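Local coordinates for peptidoglycan-N-acetylglucosamine deacetylase BC_1960 (PDB 5O6Y), which removes acetyl groups from the N-acetylglucosamine residues of peptidoglycan in a zinc-dependent hydrolysis, and also acts on soluble chitin substrates and N-acetylchitooligomers, at residues E34-I39 with Q172-G177; A50-L55 with E72-G77; M137-S142 with G167-Q172. All coordinates share one frame; numbering follows the deposited sequence.

Contact 1 (E34-I39 with Q172-G177); sequences EFTPKI and QHSTPG. With 5YA (4-naphthalen-1-yl-~{N}-oxidanyl-benzamide), chain C.
Ser174 meets three side chains of the segment 34-39 just after strand 169-173 ends, and it is the residue to follow outward. Its CB sits 3.3 Å from Thr36 OG1 and, on the Ile39 side, 3.9 Å from Ile39 CD1, the end of the longer isoleucine branch. Its OG lies between the backbone N and the carbonyl carbon (chi1 52°), which leaves it 3.5 Å from Thr36 OG1. Those two hydroxyls pack without bonding: Ser174 OG is hydrogen-bonded to the backbone O of Asp28, and Thr36 OG1 to Asp32 OD1. Next along, Phe35 brings its ring edge to the backbone, with CD2 3.7 Å from Thr175 O and that oxygen near the ring plane. The carboxyl carbon of Glu34 lies over one Phe35 face, toward the rim. The start of helix 35-45 thus packs on the turn after strand 169-173 of this NodB-type deacetylase. His173, predicted to be the proton donor, points its CB away from the helix. Its NE2 is 3.2 Å from C17 of the bound hydroxamate ligand, near the ring plane, while ND1 bonds to Asp147. Thr175 OG1 bonds to the zinc ligand Asp29. No hydrogen bond joins the two segments, so they meet by van der Waals packing of polar and apolar atoms, while the three hydroxyls bond to Asp32, Asp28 and Asp29.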
loop_
_atom_site.group_PDB
_atom_site.type_symbol
_atom_site.label_atom_id
_atom_site.label_comp_id
_atom_site.label_asym_id
_atom_site.label_seq_id
_atom_site.Cartn_x
_atom_site.Cartn_y
_atom_site.Cartn_z
ATOM N N GLU B 34 -14.146 10.131 -2.044
ATOM C CA GLU B 34 -14.469 10.036 -3.466
ATOM C C GLU B 34 -13.883 8.787 -4.117
ATOM O O GLU B 34 -14.620 7.977 -4.687
ATOM C CB GLU B 34 -13.986 11.293 -4.200
ATOM C CG GLU B 34 -14.432 11.367 -5.652
ATOM C CD GLU B 34 -13.937 12.616 -6.354
ATOM O OE1 GLU B 34 -14.113 12.714 -7.588
ATOM O OE2 GLU B 34 -13.371 13.499 -5.674
ATOM N N PHE B 35 -12.563 8.616 -4.045
ATOM C CA PHE B 35 -11.900 7.576 -4.824
ATOM C C PHE B 35 -11.856 6.232 -4.111
ATOM O O PHE B 35 -12.056 5.193 -4.750
ATOM C CB PHE B 35 -10.483 8.021 -5.187
ATOM C CG PHE B 35 -10.438 9.307 -5.952
ATOM C CD1 PHE B 35 -10.896 9.363 -7.259
ATOM C CD2 PHE B 35 -9.946 10.460 -5.368
ATOM C CE1 PHE B 35 -10.862 10.545 -7.968
ATOM C CE2 PHE B 35 -9.910 11.644 -6.073
ATOM C CZ PHE B 35 -10.369 11.687 -7.375
ATOM N N THR B 36 -11.589 6.226 -2.806
ATOM C CA THR B 36 -11.514 4.960 -2.081
ATOM C C THR B 36 -12.789 4.128 -2.190
ATOM O O THR B 36 -12.674 2.908 -2.403
ATOM C CB THR B 36 -11.151 5.216 -0.613
ATOM O OG1 THR B 36 -10.081 6.165 -0.545
ATOM C CG2 THR B 36 -10.710 3.923 0.055
ATOM N N PRO B 37 -14.004 4.685 -2.068
ATOM C CA PRO B 37 -15.195 3.845 -2.290
ATOM C C PRO B 37 -15.300 3.317 -3.712
ATOM O O PRO B 37 -15.716 2.169 -3.912
ATOM C CB PRO B 37 -16.358 4.785 -1.942
ATOM C CG PRO B 37 -15.761 5.825 -1.064
ATOM C CD PRO B 37 -14.379 6.029 -1.588
ATOM N N LYS B 38 -14.935 4.126 -4.711
ATOM C CA LYS B 38 -14.981 3.660 -6.093
ATOM C C LYS B 38 -13.993 2.522 -6.324
ATOM O O LYS B 38 -14.281 1.582 -7.075
ATOM C CB LYS B 38 -14.695 4.818 -7.049
ATOM C CG LYS B 38 -15.783 5.875 -7.096
ATOM C CD LYS B 38 -15.406 7.004 -8.040
ATOM C CE LYS B 38 -16.562 7.969 -8.240
ATOM N NZ LYS B 38 -16.212 9.064 -9.187
ATOM N N ILE B 39 -12.822 2.593 -5.690
ATOM C CA ILE B 39 -11.837 1.521 -5.810
ATOM C C ILE B 39 -12.374 0.236 -5.195
ATOM O O ILE B 39 -12.286 -0.843 -5.795
ATOM C CB ILE B 39 -10.509 1.946 -5.162
ATOM C CG1 ILE B 39 -9.883 3.104 -5.942
ATOM C CG2 ILE B 39 -9.555 0.759 -5.061
ATOM C CD1 ILE B 39 -8.846 3.876 -5.161
ATOM N N GLN B 172 -0.682 2.672 -6.340
ATOM C CA GLN B 172 -1.697 3.632 -6.747
ATOM C C GLN B 172 -2.075 4.483 -5.540
ATOM O O GLN B 172 -1.649 4.221 -4.412
ATOM C CB GLN B 172 -2.928 2.935 -7.341
ATOM C CG GLN B 172 -2.661 2.261 -8.678
ATOM C CD GLN B 172 -3.879 1.552 -9.238
ATOM O OE1 GLN B 172 -4.121 0.382 -8.939
ATOM N NE2 GLN B 172 -4.651 2.256 -10.055
ATOM N N HIS B 173 -2.883 5.513 -5.777
ATOM C CA HIS B 173 -3.221 6.473 -4.736
ATOM C C HIS B 173 -4.727 6.671 -4.646
ATOM O O HIS B 173 -5.448 6.593 -5.643
ATOM C CB HIS B 173 -2.541 7.831 -4.977
ATOM C CG HIS B 173 -1.050 7.791 -4.841
ATOM N ND1 HIS B 173 -0.207 7.638 -5.921
ATOM C CD2 HIS B 173 -0.253 7.878 -3.750
ATOM C CE1 HIS B 173 1.045 7.636 -5.500
ATOM N NE2 HIS B 173 1.045 7.780 -4.188
ATOM N N SER B 174 -5.187 6.922 -3.423
ATOM C CA SER B 174 -6.546 7.359 -3.126
ATOM C C SER B 174 -6.498 8.622 -2.278
ATOM O O SER B 174 -7.171 8.754 -1.253
ATOM C CB SER B 174 -7.338 6.254 -2.432
ATOM O OG SER B 174 -6.638 5.754 -1.306
ATOM N N THR B 175 -5.668 9.568 -2.707
ATOM C CA THR B 175 -5.477 10.803 -1.966
ATOM C C THR B 175 -6.746 11.653 -2.014
ATOM O O THR B 175 -7.371 11.776 -3.073
ATOM C CB THR B 175 -4.304 11.595 -2.550
ATOM O OG1 THR B 175 -3.237 10.700 -2.888
ATOM C CG2 THR B 175 -3.794 12.620 -1.551
ATOM N N PRO B 176 -7.153 12.243 -0.891
ATOM C CA PRO B 176 -8.289 13.175 -0.921
ATOM C C PRO B 176 -7.993 14.362 -1.825
ATOM O O PRO B 176 -6.970 15.034 -1.682
ATOM C CB PRO B 176 -8.439 13.603 0.543
ATOM C CG PRO B 176 -7.782 12.515 1.334
ATOM C CD PRO B 176 -6.660 12.009 0.477
ATOM N N GLY B 177 -8.900 14.615 -2.763
ATOM C CA GLY B 177 -8.731 15.723 -3.678
ATOM C C GLY B 177 -7.699 15.532 -4.767
ATOM O O GLY B 177 -7.356 16.505 -5.444
HETATM C C1 5YA C . 8.228 8.720 -8.045
HETATM C C2 5YA C . 7.256 8.469 -7.072
HETATM C C3 5YA C . 7.179 9.254 -5.923
HETATM C C4 5YA C . 8.099 10.326 -5.732
HETATM C C5 5YA C . 9.089 10.582 -6.724
HETATM C C6 5YA C . 9.142 9.761 -7.890
HETATM C C7 5YA C . 8.044 11.145 -4.566
HETATM C C8 5YA C . 8.955 12.185 -4.407
HETATM O O1 5YA C . 2.868 7.006 -1.602
HETATM C C9 5YA C . 9.928 12.437 -5.382
HETATM C C10 5YA C . 10.008 11.656 -6.532
HETATM C C11 5YA C . 6.143 8.977 -4.892
HETATM C C12 5YA C . 6.399 8.049 -3.895
HETATM C C13 5YA C . 5.442 7.784 -2.930
HETATM N N1 5YA C . 2.613 9.199 -1.305
HETATM C C14 5YA C . 4.230 8.450 -2.963
HETATM C C15 5YA C . 3.973 9.380 -3.960
HETATM C C16 5YA C . 4.928 9.644 -4.925
HETATM C C17 5YA C . 3.174 8.161 -1.897
HETATM O O2 5YA C . 1.635 9.012 -0.314
#

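Contact 2 (A50-L55 with E72-G77); sequences ATFFLL and EGHVIG
The rings of Phe52 and His74 form an edge-to-face pair, centroids 5.3 Å apart and planes at 64°. Phe52 CE2 stands over one imidazole face, toward the rim, 3.7 Å from His74 CG; the backbone O of Glu72 lies over the opposite face. At the imidazole edge comes Ala50 N, which gives His74 ND1 a hydrogen bond of 3.1 Å, tilted 25° from the ring plane. The Phe52 ring in turn has Val75 O near its plane. The pair sits at the start of two neighbouring parallel strands of the NodB barrel, 51-54 and 75-77, joined by helices 56-61 and 63-71 in a beta-alpha-beta crossover. Phe52 and Ile76 point to the sheet face covered by helix 63-71, where Leu54 CD2 also packs on Ile76 CG2 at 3.9 Å. Thr51, Val75 and Phe53 take the other face, and there Phe53 approaches Asp28, the predicted proton acceptor. Gly77 lies against the Phe53 ring, its CA 3.8 Å from Phe53 CD2, a spot with little room for a side chain. Val75 and Gly77 each bond through both N and O to strand 51-54 and to Ala50 just before it, and the shortest of these bonds runs from Gly77 N to Phe52 O at 2.7 Å.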
loop_
_atom_site.group_PDB
_atom_site.type_symbol
_atom_site.label_atom_id
_atom_site.label_comp_id
_atom_site.label_asym_id
_atom_site.label_seq_id
_atom_site.Cartn_x
_atom_site.Cartn_y
_atom_site.Cartn_z
ATOM N N ALA B 50 -6.849 -6.230 -1.978
ATOM C CA ALA B 50 -5.682 -5.370 -2.088
ATOM C C ALA B 50 -5.233 -4.948 -0.695
ATOM O O ALA B 50 -5.809 -5.352 0.321
ATOM C CB ALA B 50 -5.976 -4.149 -2.969
ATOM N N THR B 51 -4.183 -4.133 -0.654
ATOM C CA THR B 51 -3.623 -3.605 0.582
ATOM C C THR B 51 -3.656 -2.086 0.520
ATOM O O THR B 51 -3.175 -1.491 -0.450
ATOM C CB THR B 51 -2.188 -4.095 0.796
ATOM O OG1 THR B 51 -2.163 -5.527 0.800
ATOM C CG2 THR B 51 -1.636 -3.578 2.117
ATOM N N PHE B 52 -4.222 -1.464 1.549
ATOM C CA PHE B 52 -4.371 -0.015 1.612
ATOM C C PHE B 52 -3.454 0.533 2.697
ATOM O O PHE B 52 -3.537 0.112 3.856
ATOM C CB PHE B 52 -5.825 0.372 1.888
ATOM C CG PHE B 52 -6.774 -0.007 0.786
ATOM C CD1 PHE B 52 -7.209 0.939 -0.126
ATOM C CD2 PHE B 52 -7.229 -1.312 0.660
ATOM C CE1 PHE B 52 -8.082 0.594 -1.142
ATOM C CE2 PHE B 52 -8.100 -1.663 -0.352
ATOM C CZ PHE B 52 -8.527 -0.710 -1.255
ATOM N N PHE B 53 -2.578 1.462 2.320
ATOM C CA PHE B 53 -1.719 2.156 3.274
ATOM C C PHE B 53 -2.407 3.457 3.675
ATOM O O PHE B 53 -2.448 4.415 2.895
ATOM C CB PHE B 53 -0.334 2.403 2.683
ATOM C CG PHE B 53 0.522 1.171 2.628
ATOM C CD1 PHE B 53 0.652 0.448 1.453
ATOM C CD2 PHE B 53 1.179 0.720 3.761
ATOM C CE1 PHE B 53 1.433 -0.692 1.406
ATOM C CE2 PHE B 53 1.961 -0.419 3.720
ATOM C CZ PHE B 53 2.088 -1.126 2.541
ATOM N N LEU B 54 -2.944 3.487 4.890
ATOM C CA LEU B 54 -3.836 4.546 5.336
ATOM C C LEU B 54 -3.088 5.587 6.157
ATOM O O LEU B 54 -2.286 5.247 7.031
ATOM C CB LEU B 54 -4.985 3.964 6.165
ATOM C CG LEU B 54 -6.301 3.637 5.453
ATOM C CD1 LEU B 54 -6.090 3.279 3.989
ATOM C CD2 LEU B 54 -7.049 2.529 6.188
ATOM N N LEU B 55 -3.357 6.856 5.865
ATOM C CA LEU B 55 -2.864 7.948 6.691
ATOM C C LEU B 55 -3.701 8.056 7.958
ATOM O O LEU B 55 -4.926 7.912 7.924
ATOM C CB LEU B 55 -2.904 9.267 5.922
ATOM C CG LEU B 55 -1.744 9.514 4.958
ATOM C CD1 LEU B 55 -2.019 10.723 4.081
ATOM C CD2 LEU B 55 -0.460 9.704 5.742
ATOM N N GLU B 72 -14.443 -5.830 3.953
ATOM C CA GLU B 72 -14.535 -6.413 2.623
ATOM C C GLU B 72 -13.296 -7.220 2.238
ATOM O O GLU B 72 -13.074 -7.462 1.047
ATOM C CB GLU B 72 -14.808 -5.322 1.587
ATOM C CG GLU B 72 -16.157 -4.642 1.764
ATOM C CD GLU B 72 -16.498 -3.696 0.628
ATOM O OE1 GLU B 72 -17.702 -3.505 0.356
ATOM O OE2 GLU B 72 -15.564 -3.147 0.007
ATOM N N GLY B 73 -12.489 -7.635 3.215
ATOM C CA GLY B 73 -11.441 -8.608 2.986
ATOM C C GLY B 73 -10.072 -8.060 2.644
ATOM O O GLY B 73 -9.163 -8.855 2.367
ATOM N N HIS B 74 -9.885 -6.746 2.656
ATOM C CA HIS B 74 -8.595 -6.165 2.318
ATOM C C HIS B 74 -7.716 -6.033 3.561
ATOM O O HIS B 74 -8.156 -6.237 4.693
ATOM C CB HIS B 74 -8.783 -4.806 1.646
ATOM C CG HIS B 74 -9.759 -4.827 0.512
ATOM N ND1 HIS B 74 -9.549 -5.560 -0.636
ATOM C CD2 HIS B 74 -10.952 -4.208 0.351
ATOM C CE1 HIS B 74 -10.570 -5.390 -1.457
ATOM N NE2 HIS B 74 -11.435 -4.573 -0.883
ATOM N N VAL B 75 -6.450 -5.687 3.333
ATOM C CA VAL B 75 -5.458 -5.538 4.392
ATOM C C VAL B 75 -5.115 -4.061 4.535
ATOM O O VAL B 75 -5.047 -3.330 3.540
ATOM C CB VAL B 75 -4.199 -6.381 4.100
ATOM C CG1 VAL B 75 -3.083 -6.064 5.086
ATOM C CG2 VAL B 75 -4.539 -7.863 4.151
ATOM N N ILE B 76 -4.912 -3.622 5.775
ATOM C CA ILE B 76 -4.623 -2.229 6.097
ATOM C C ILE B 76 -3.169 -2.116 6.528
ATOM O O ILE B 76 -2.686 -2.929 7.326
ATOM C CB ILE B 76 -5.568 -1.702 7.191
ATOM C CG1 ILE B 76 -6.983 -1.534 6.629
ATOM C CG2 ILE B 76 -5.046 -0.394 7.784
ATOM C CD1 ILE B 76 -7.996 -1.062 7.647
ATOM N N GLY B 77 -2.471 -1.112 5.998
ATOM C CA GLY B 77 -1.103 -0.836 6.395
ATOM C C GLY B 77 -0.929 0.547 6.992
ATOM O O GLY B 77 -1.747 1.440 6.750
#

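Contact 3 (M137-S142 with G167-Q172); sequences MIVQWS and GSVILQ. With 5YA (4-naphthalen-1-yl-~{N}-oxidanyl-benzamide), chain C.
Trp141 and Leu171 meet at the rim of the NodB barrel's active-site pocket, where the chain leaving strand 137-139 runs across strand 169-173, the touching parts 103° apart in direction. The main apolar interaction is a CH-pi contact. Leu171 CD2 lies over the centre of the indole, 3.7 Å from the centroid of the five-membered ring and 15° off its normal, and its closest indole atom is Trp141 CE2. Behind it, Leu171 CB touches Trp141 CG. The indole CG sits between the backbone N and the carbonyl carbon, and this chi1 of 63° brings the ring across Leu171. Valine packing continues the patch: Val169 CG1 lies 4.2 Å from Val139 CG1, an equal distance from Trp141 CB, and 3.6 Å from the backbone O of Gln140.

The far rim of the indole carries the ligand contact. Trp141 CH2 comes within 3.4 Å of C12 on the benzamide ring of the bound ligand, and Leu171, which packs against the tryptophan face, also comes near that ring. Leu171 also touches Asp28, the predicted proton acceptor, and Arg117. Trp141 NE1 makes a weak hydrogen bond to Asp144, itself part of the ligand pocket.

Polar contact across the segments is a single backbone bond that leads into the parallel pairing of strand 143-144 with strand 169-173. Ser142 N donates to Val169 O over 2.9 Å, and Trp141 CB rests 3.4 Å from that same oxygen.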
loop_
_atom_site.group_PDB
_atom_site.type_symbol
_atom_site.label_atom_id
_atom_site.label_comp_id
_atom_site.label_asym_id
_atom_site.label_seq_id
_atom_site.Cartn_x
_atom_site.Cartn_y
_atom_site.Cartn_z
ATOM N N MET B 137 7.089 -4.768 9.031
ATOM C CA MET B 137 7.723 -4.997 7.740
ATOM C C MET B 137 7.418 -3.815 6.836
ATOM O O MET B 137 6.271 -3.364 6.766
ATOM C CB MET B 137 7.252 -6.300 7.083
ATOM C CG MET B 137 7.992 -6.610 5.785
ATOM S SD MET B 137 7.683 -8.257 5.115
ATOM C CE MET B 137 8.788 -8.248 3.705
ATOM N N ILE B 138 8.442 -3.314 6.152
ATOM C CA ILE B 138 8.309 -2.174 5.253
ATOM C C ILE B 138 8.343 -2.684 3.820
ATOM O O ILE B 138 9.245 -3.441 3.441
ATOM C CB ILE B 138 9.415 -1.133 5.493
ATOM C CG1 ILE B 138 9.130 -0.312 6.755
ATOM C CG2 ILE B 138 9.538 -0.203 4.297
ATOM C CD1 ILE B 138 9.439 -1.027 8.046
ATOM N N VAL B 139 7.359 -2.275 3.027
ATOM C CA VAL B 139 7.259 -2.671 1.630
ATOM C C VAL B 139 7.189 -1.407 0.791
ATOM O O VAL B 139 6.295 -0.575 0.988
ATOM C CB VAL B 139 6.038 -3.568 1.370
ATOM C CG1 VAL B 139 5.956 -3.934 -0.104
ATOM C CG2 VAL B 139 6.109 -4.815 2.231
ATOM N N GLN B 140 8.139 -1.255 -0.132
ATOM C CA GLN B 140 8.082 -0.180 -1.112
ATOM C C GLN B 140 7.195 -0.616 -2.271
ATOM O O GLN B 140 6.077 -1.091 -2.053
ATOM C CB GLN B 140 9.486 0.187 -1.600
ATOM C CG GLN B 140 10.479 0.526 -0.488
ATOM C CD GLN B 140 10.305 1.931 0.075
ATOM O OE1 GLN B 140 9.321 2.615 -0.208
ATOM N NE2 GLN B 140 11.271 2.366 0.877
ATOM N N TRP B 141 7.684 -0.477 -3.501
ATOM C CA TRP B 141 6.904 -0.873 -4.667
ATOM C C TRP B 141 7.848 -1.125 -5.833
ATOM O O TRP B 141 8.983 -0.644 -5.853
ATOM C CB TRP B 141 5.863 0.191 -5.033
ATOM C CG TRP B 141 6.459 1.509 -5.424
ATOM C CD1 TRP B 141 6.761 1.929 -6.687
ATOM C CD2 TRP B 141 6.826 2.580 -4.546
ATOM N NE1 TRP B 141 7.292 3.196 -6.650
ATOM C CE2 TRP B 141 7.343 3.617 -5.348
ATOM C CE3 TRP B 141 6.766 2.762 -3.161
ATOM C CZ2 TRP B 141 7.798 4.818 -4.810
ATOM C CZ3 TRP B 141 7.218 3.956 -2.629
ATOM C CH2 TRP B 141 7.729 4.968 -3.451
ATOM N N SER B 142 7.354 -1.889 -6.812
ATOM C CA SER B 142 8.121 -2.223 -8.004
ATOM C C SER B 142 7.551 -1.641 -9.287
ATOM O O SER B 142 8.269 -1.583 -10.290
ATOM C CB SER B 142 8.228 -3.747 -8.164
ATOM O OG SER B 142 9.332 -4.259 -7.443
ATOM N N GLY B 167 5.521 -11.220 -8.768
ATOM C CA GLY B 167 6.002 -10.596 -7.553
ATOM C C GLY B 167 5.919 -9.086 -7.525
ATOM O O GLY B 167 6.385 -8.477 -6.555
ATOM N N SER B 168 5.336 -8.464 -8.545
ATOM C CA SER B 168 5.290 -7.012 -8.611
ATOM C C SER B 168 4.400 -6.434 -7.515
ATOM O O SER B 168 3.388 -7.023 -7.121
ATOM C CB SER B 168 4.788 -6.553 -9.979
ATOM O OG SER B 168 5.772 -6.754 -10.978
ATOM N N VAL B 169 4.797 -5.264 -7.020
ATOM C CA VAL B 169 4.028 -4.496 -6.049
ATOM C C VAL B 169 3.661 -3.181 -6.721
ATOM O O VAL B 169 4.528 -2.324 -6.940
ATOM C CB VAL B 169 4.809 -4.257 -4.751
ATOM C CG1 VAL B 169 3.996 -3.398 -3.789
ATOM C CG2 VAL B 169 5.185 -5.585 -4.111
ATOM N N ILE B 170 2.388 -3.021 -7.051
ATOM C CA ILE B 170 1.919 -1.885 -7.835
ATOM C C ILE B 170 1.432 -0.796 -6.889
ATOM O O ILE B 170 0.735 -1.075 -5.908
ATOM C CB ILE B 170 0.814 -2.321 -8.816
ATOM C CG1 ILE B 170 1.279 -3.547 -9.610
ATOM C CG2 ILE B 170 0.459 -1.187 -9.755
ATOM C CD1 ILE B 170 0.206 -4.169 -10.476
ATOM N N LEU B 171 1.801 0.451 -7.185
ATOM C CA LEU B 171 1.492 1.596 -6.336
ATOM C C LEU B 171 0.449 2.475 -7.014
ATOM O O LEU B 171 0.673 2.969 -8.124
ATOM C CB LEU B 171 2.750 2.409 -6.034
ATOM C CG LEU B 171 2.532 3.780 -5.386
ATOM C CD1 LEU B 171 1.887 3.646 -4.013
ATOM C CD2 LEU B 171 3.839 4.549 -5.293
ATOM N N GLN B 172 -0.682 2.672 -6.340
ATOM C CA GLN B 172 -1.697 3.632 -6.747
ATOM C C GLN B 172 -2.075 4.483 -5.540
ATOM O O GLN B 172 -1.649 4.221 -4.412
ATOM C CB GLN B 172 -2.928 2.935 -7.341
ATOM C CG GLN B 172 -2.661 2.261 -8.678
ATOM C CD GLN B 172 -3.879 1.552 -9.238
ATOM O OE1 GLN B 172 -4.121 0.382 -8.939
ATOM N NE2 GLN B 172 -4.651 2.256 -10.055
HETATM C C1 5YA C . 8.228 8.720 -8.045
HETATM C C2 5YA C . 7.256 8.469 -7.072
HETATM C C3 5YA C . 7.179 9.254 -5.923
HETATM C C4 5YA C . 8.099 10.326 -5.732
HETATM C C5 5YA C . 9.089 10.582 -6.724
HETATM C C6 5YA C . 9.142 9.761 -7.890
HETATM C C7 5YA C . 8.044 11.145 -4.566
HETATM C C8 5YA C . 8.955 12.185 -4.407
HETATM O O1 5YA C . 2.868 7.006 -1.602
HETATM C C9 5YA C . 9.928 12.437 -5.382
HETATM C C10 5YA C . 10.008 11.656 -6.532
HETATM C C11 5YA C . 6.143 8.977 -4.892
HETATM C C12 5YA C . 6.399 8.049 -3.895
HETATM C C13 5YA C . 5.442 7.784 -2.930
HETATM N N1 5YA C . 2.613 9.199 -1.305
HETATM C C14 5YA C . 4.230 8.450 -2.963
HETATM C C15 5YA C . 3.973 9.380 -3.960
HETATM C C16 5YA C . 4.928 9.644 -4.925
HETATM C C17 5YA C . 3.174 8.161 -1.897
HETATM O O2 5YA C . 1.635 9.012 -0.314
#

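Overall arrangement
From the N terminus, contact 1 opens first, at helix 35-45, and stays open for most of the domain. Contact 2 opens at strand 51-54, directly after that helix, and closes at 72-77 once helices 56-61 and 63-71 have passed. Contact 3 opens at 137-142 and closes at 167-172; contact 1 then closes at 172-177. Contacts 2 and 3 follow in series, and both nest inside contact 1. Gln172 belongs to contacts 1 and 3, and both touch the bound ligand. Contact 2 meets contact 1 where Ile39 packs on Phe52. Strand 22-28 pairs with both 51-54 and 169-173 in the larger sheet; strand 137-139 of contact 3 belongs to a separate three-stranded sheet.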